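Local coordinates for pyruvate kinase (Pseudomonas aeruginosa, PDB 6QXL), which probably catalyses the last step of glycolysis, turning phosphoenolpyruvate and ADP into pyruvate and ATP, and binds glucose-6-phosphate, at residues K378-L383 / S398-Y403. Sequence-based numbering, arbitrary orientation.
Sequences KAIICL and SSVPIY. With G6P (6-O-phosphono-alpha-D-glucopyranose), chain M.
Tyr-403 N donates to Ile-380 O at 2.9 Å, and Tyr-403 O in turn accepts from Cys-382 N at 2.9 Å, the two bonds straddling Ile-381 as expected between parallel strands. With Ile-380 N reaching Pro-401 O at 3.0 Å, they join the first and last elements of a right-handed beta-alpha-beta crossover in the C-terminal alpha/beta domain of pyruvate kinase, with helix 388-394 as the connection. Strand 455-461 pairs with the other edge of 378-383, making this an interior strand of the sheet. Ile-380 and Ile-402 point to the face shared by helices 388-394 and 359-373, Val-400 packing against the latter; Ile-380 CD1 meets Val-400 CG1 at 3.7 Å, the two side chains crossing at about a right angle. On the face of Ile-381 and Tyr-403, helix 436-446 provides the cover. Tyr-403 CG lies beside its own N (chi1 -66°), and the ring turns its edge to Ile-380 O and Ala-379 CB, both near its plane, with CB 3.7 Å from Tyr-403 CE2. At its C-terminal end, strand 377-383 lines the glucose-6-phosphate pocket through Leu-383. Before the second strand, Ser-398 OG closes an ST turn by accepting from Val-400 N at 2.9 Å.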
ATOM      1  N   LYS A 378      26.556  -1.149  10.705  1.00 44.91           N
ATOM      2  CA  LYS A 378      26.349  -1.679  12.032  1.00 44.69           C
ATOM      3  C   LYS A 378      26.205  -0.604  13.089  1.00 39.39           C
ATOM      4  O   LYS A 378      25.906  -0.927  14.242  1.00 40.51           O
ATOM      5  CB  LYS A 378      27.509  -2.603  12.416  1.00 52.17           C
ATOM      6  CG  LYS A 378      27.733  -3.775  11.471  1.00 58.26           C
ATOM      7  CD  LYS A 378      26.590  -4.781  11.445  1.00 60.23           C
ATOM      8  CE  LYS A 378      26.966  -5.925  10.523  1.00 68.32           C
ATOM      9  NZ  LYS A 378      25.770  -6.690  10.126  1.00 73.28           N
ATOM     10  N   ALA A 379      26.434   0.652  12.736  1.00 35.59           N
ATOM     11  CA  ALA A 379      26.295   1.733  13.701  1.00 38.30           C
ATOM     12  C   ALA A 379      26.247   3.078  13.024  1.00 36.64           C
ATOM     13  O   ALA A 379      26.666   3.212  11.895  1.00 41.30           O
ATOM     14  CB  ALA A 379      27.437   1.704  14.717  1.00 41.32           C
ATOM     15  N   ILE A 380      25.716   4.064  13.730  1.00 36.70           N
ATOM     16  CA  ILE A 380      25.695   5.433  13.269  1.00 36.70           C
ATOM     17  C   ILE A 380      26.430   6.298  14.263  1.00 37.52           C
ATOM     18  O   ILE A 380      26.046   6.377  15.420  1.00 38.18           O
ATOM     19  CB  ILE A 380      24.260   5.949  13.120  1.00 39.25           C
ATOM     20  CG1 ILE A 380      23.515   5.099  12.076  1.00 43.84           C
ATOM     21  CG2 ILE A 380      24.267   7.440  12.785  1.00 37.09           C
ATOM     22  CD1 ILE A 380      22.140   5.571  11.787  1.00 48.67           C
ATOM     23  N   ILE A 381      27.509   6.936  13.801  1.00 44.38           N
ATOM     24  CA  ILE A 381      28.323   7.850  14.588  1.00 42.76           C
ATOM     25  C   ILE A 381      27.788   9.233  14.290  1.00 42.79           C
ATOM     26  O   ILE A 381      28.026   9.791  13.223  1.00 44.56           O
ATOM     27  CB  ILE A 381      29.804   7.715  14.214  1.00 40.80           C
ATOM     28  CG1 ILE A 381      30.303   6.332  14.631  1.00 44.14           C
ATOM     29  CG2 ILE A 381      30.654   8.793  14.882  1.00 41.50           C
ATOM     30  CD1 ILE A 381      31.732   6.043  14.194  1.00 50.22           C
ATOM     31  N   CYS A 382      27.062   9.793  15.242  1.00 44.50           N
ATOM     32  CA  CYS A 382      26.469  11.101  15.059  1.00 46.00           C
ATOM     33  C   CYS A 382      27.197  12.102  15.949  1.00 45.25           C
ATOM     34  O   CYS A 382      26.993  12.131  17.160  1.00 44.27           O
ATOM     35  CB  CYS A 382      24.986  11.040  15.372  1.00 44.46           C
ATOM     36  SG  CYS A 382      24.204  12.643  15.183  1.00 55.58           S
ATOM     37  N   LEU A 383      28.057  12.914  15.346  1.00 46.97           N
ATOM     38  CA  LEU A 383      28.737  13.973  16.072  1.00 46.21           C
ATOM     39  C   LEU A 383      27.733  15.073  16.289  1.00 46.96           C
ATOM     40  O   LEU A 383      27.251  15.662  15.332  1.00 47.07           O
ATOM     41  CB  LEU A 383      29.947  14.504  15.309  1.00 44.02           C
ATOM     42  CG  LEU A 383      30.977  13.513  14.801  1.00 45.96           C
ATOM     43  CD1 LEU A 383      32.214  14.309  14.358  1.00 51.27           C
ATOM     44  CD2 LEU A 383      31.340  12.436  15.806  1.00 44.16           C
ATOM     45  N   SER A 398      13.952   1.708  13.499  1.00 41.05           N
ATOM     46  CA  SER A 398      15.148   1.013  13.074  1.00 38.50           C
ATOM     47  C   SER A 398      15.640   0.121  14.192  1.00 37.85           C
ATOM     48  O   SER A 398      15.219   0.254  15.331  1.00 37.70           O
ATOM     49  CB  SER A 398      16.244   2.036  12.725  1.00 40.67           C
ATOM     50  OG  SER A 398      17.478   1.393  12.419  1.00 39.32           O
ATOM     51  N   SER A 399      16.543  -0.789  13.877  1.00 40.68           N
ATOM     52  CA  SER A 399      17.289  -1.486  14.926  1.00 45.90           C
ATOM     53  C   SER A 399      18.799  -1.167  14.929  1.00 49.74           C
ATOM     54  O   SER A 399      19.550  -1.786  15.671  1.00 48.67           O
ATOM     55  CB  SER A 399      17.056  -2.984  14.787  1.00 44.55           C
ATOM     56  OG  SER A 399      17.508  -3.422  13.543  1.00 50.13           O
ATOM     57  N   VAL A 400      19.232  -0.187  14.135  1.00 49.14           N
ATOM     58  CA  VAL A 400      20.641   0.171  14.079  1.00 47.03           C
ATOM     59  C   VAL A 400      21.007   1.046  15.285  1.00 42.99           C
ATOM     60  O   VAL A 400      20.283   1.992  15.594  1.00 45.03           O
ATOM     61  CB  VAL A 400      20.976   0.929  12.778  1.00 45.14           C
ATOM     62  CG1 VAL A 400      20.472   2.388  12.791  1.00 48.82           C
ATOM     63  CG2 VAL A 400      22.490   0.929  12.557  1.00 44.94           C
ATOM     64  N   PRO A 401      22.121   0.747  15.973  1.00 42.06           N
ATOM     65  CA  PRO A 401      22.540   1.607  17.091  1.00 39.07           C
ATOM     66  C   PRO A 401      22.922   3.008  16.675  1.00 35.14           C
ATOM     67  O   PRO A 401      23.695   3.185  15.737  1.00 34.27           O
ATOM     68  CB  PRO A 401      23.755   0.880  17.641  1.00 41.72           C
ATOM     69  CG  PRO A 401      23.638  -0.525  17.175  1.00 40.52           C
ATOM     70  CD  PRO A 401      22.921  -0.485  15.882  1.00 38.82           C
ATOM     71  N   ILE A 402      22.347   3.993  17.347  1.00 34.73           N
ATOM     72  CA  ILE A 402      22.666   5.393  17.136  1.00 37.53           C
ATOM     73  C   ILE A 402      23.547   5.880  18.288  1.00 41.03           C
ATOM     74  O   ILE A 402      23.138   5.870  19.449  1.00 38.07           O
ATOM     75  CB  ILE A 402      21.381   6.227  17.095  1.00 42.18           C
ATOM     76  CG1 ILE A 402      20.476   5.722  15.970  1.00 47.51           C
ATOM     77  CG2 ILE A 402      21.709   7.713  16.942  1.00 41.15           C
ATOM     78  CD1 ILE A 402      19.097   6.331  15.951  1.00 49.86           C
ATOM     79  N   TYR A 403      24.766   6.304  17.968  1.00 42.60           N
ATOM     80  CA  TYR A 403      25.705   6.812  18.979  1.00 37.64           C
ATOM     81  C   TYR A 403      25.817   8.317  18.913  1.00 38.28           C
ATOM     82  O   TYR A 403      26.207   8.850  17.888  1.00 44.93           O
ATOM     83  CB  TYR A 403      27.043   6.161  18.785  1.00 34.28           C
ATOM     84  CG  TYR A 403      26.997   4.688  19.057  1.00 33.06           C
ATOM     85  CD1 TYR A 403      27.043   4.201  20.355  1.00 33.58           C
ATOM     86  CD2 TYR A 403      26.888   3.774  18.025  1.00 32.16           C
ATOM     87  CE1 TYR A 403      26.990   2.836  20.609  1.00 32.45           C
ATOM     88  CE2 TYR A 403      26.859   2.405  18.290  1.00 32.67           C
ATOM     89  CZ  TYR A 403      26.904   1.964  19.582  1.00 32.28           C
ATOM     90  OH  TYR A 403      26.859   0.633  19.822  1.00 42.01           O
TER
HETATM   91  C1  G6P M 501      28.530  18.370  14.730  1.00 66.04           C
HETATM   92  C2  G6P M 501      29.519  19.503  14.917  1.00 67.39           C
HETATM   93  C3  G6P M 501      28.905  20.637  14.107  1.00 64.36           C
HETATM   94  C4  G6P M 501      27.389  20.649  14.064  1.00 56.96           C
HETATM   95  C5  G6P M 501      26.960  20.039  15.389  1.00 57.88           C
HETATM   96  C6  G6P M 501      25.466  20.213  15.590  1.00 63.32           C
HETATM   97  O1  G6P M 501      29.276  17.231  15.132  1.00 69.92           O
HETATM   98  O2  G6P M 501      29.774  19.816  16.311  1.00 59.39           O
HETATM   99  O3  G6P M 501      29.343  20.304  12.814  1.00 74.37           O
HETATM  100  O4  G6P M 501      26.871  21.975  13.781  1.00 53.71           O
HETATM  101  O5  G6P M 501      27.334  18.665  15.457  1.00 57.88           O
HETATM  102  O6  G6P M 501      24.848  19.196  16.357  1.00 59.97           O
HETATM  103  P   G6P M 501      23.266  19.334  16.792  1.00 56.21           P
HETATM  104  O1P G6P M 501      23.235  20.003  18.145  1.00 61.83           O
HETATM  105  O2P G6P M 501      23.169  17.826  16.735  1.00 40.07           O
HETATM  106  O3P G6P M 501      22.405  20.262  15.899  1.00 46.90           O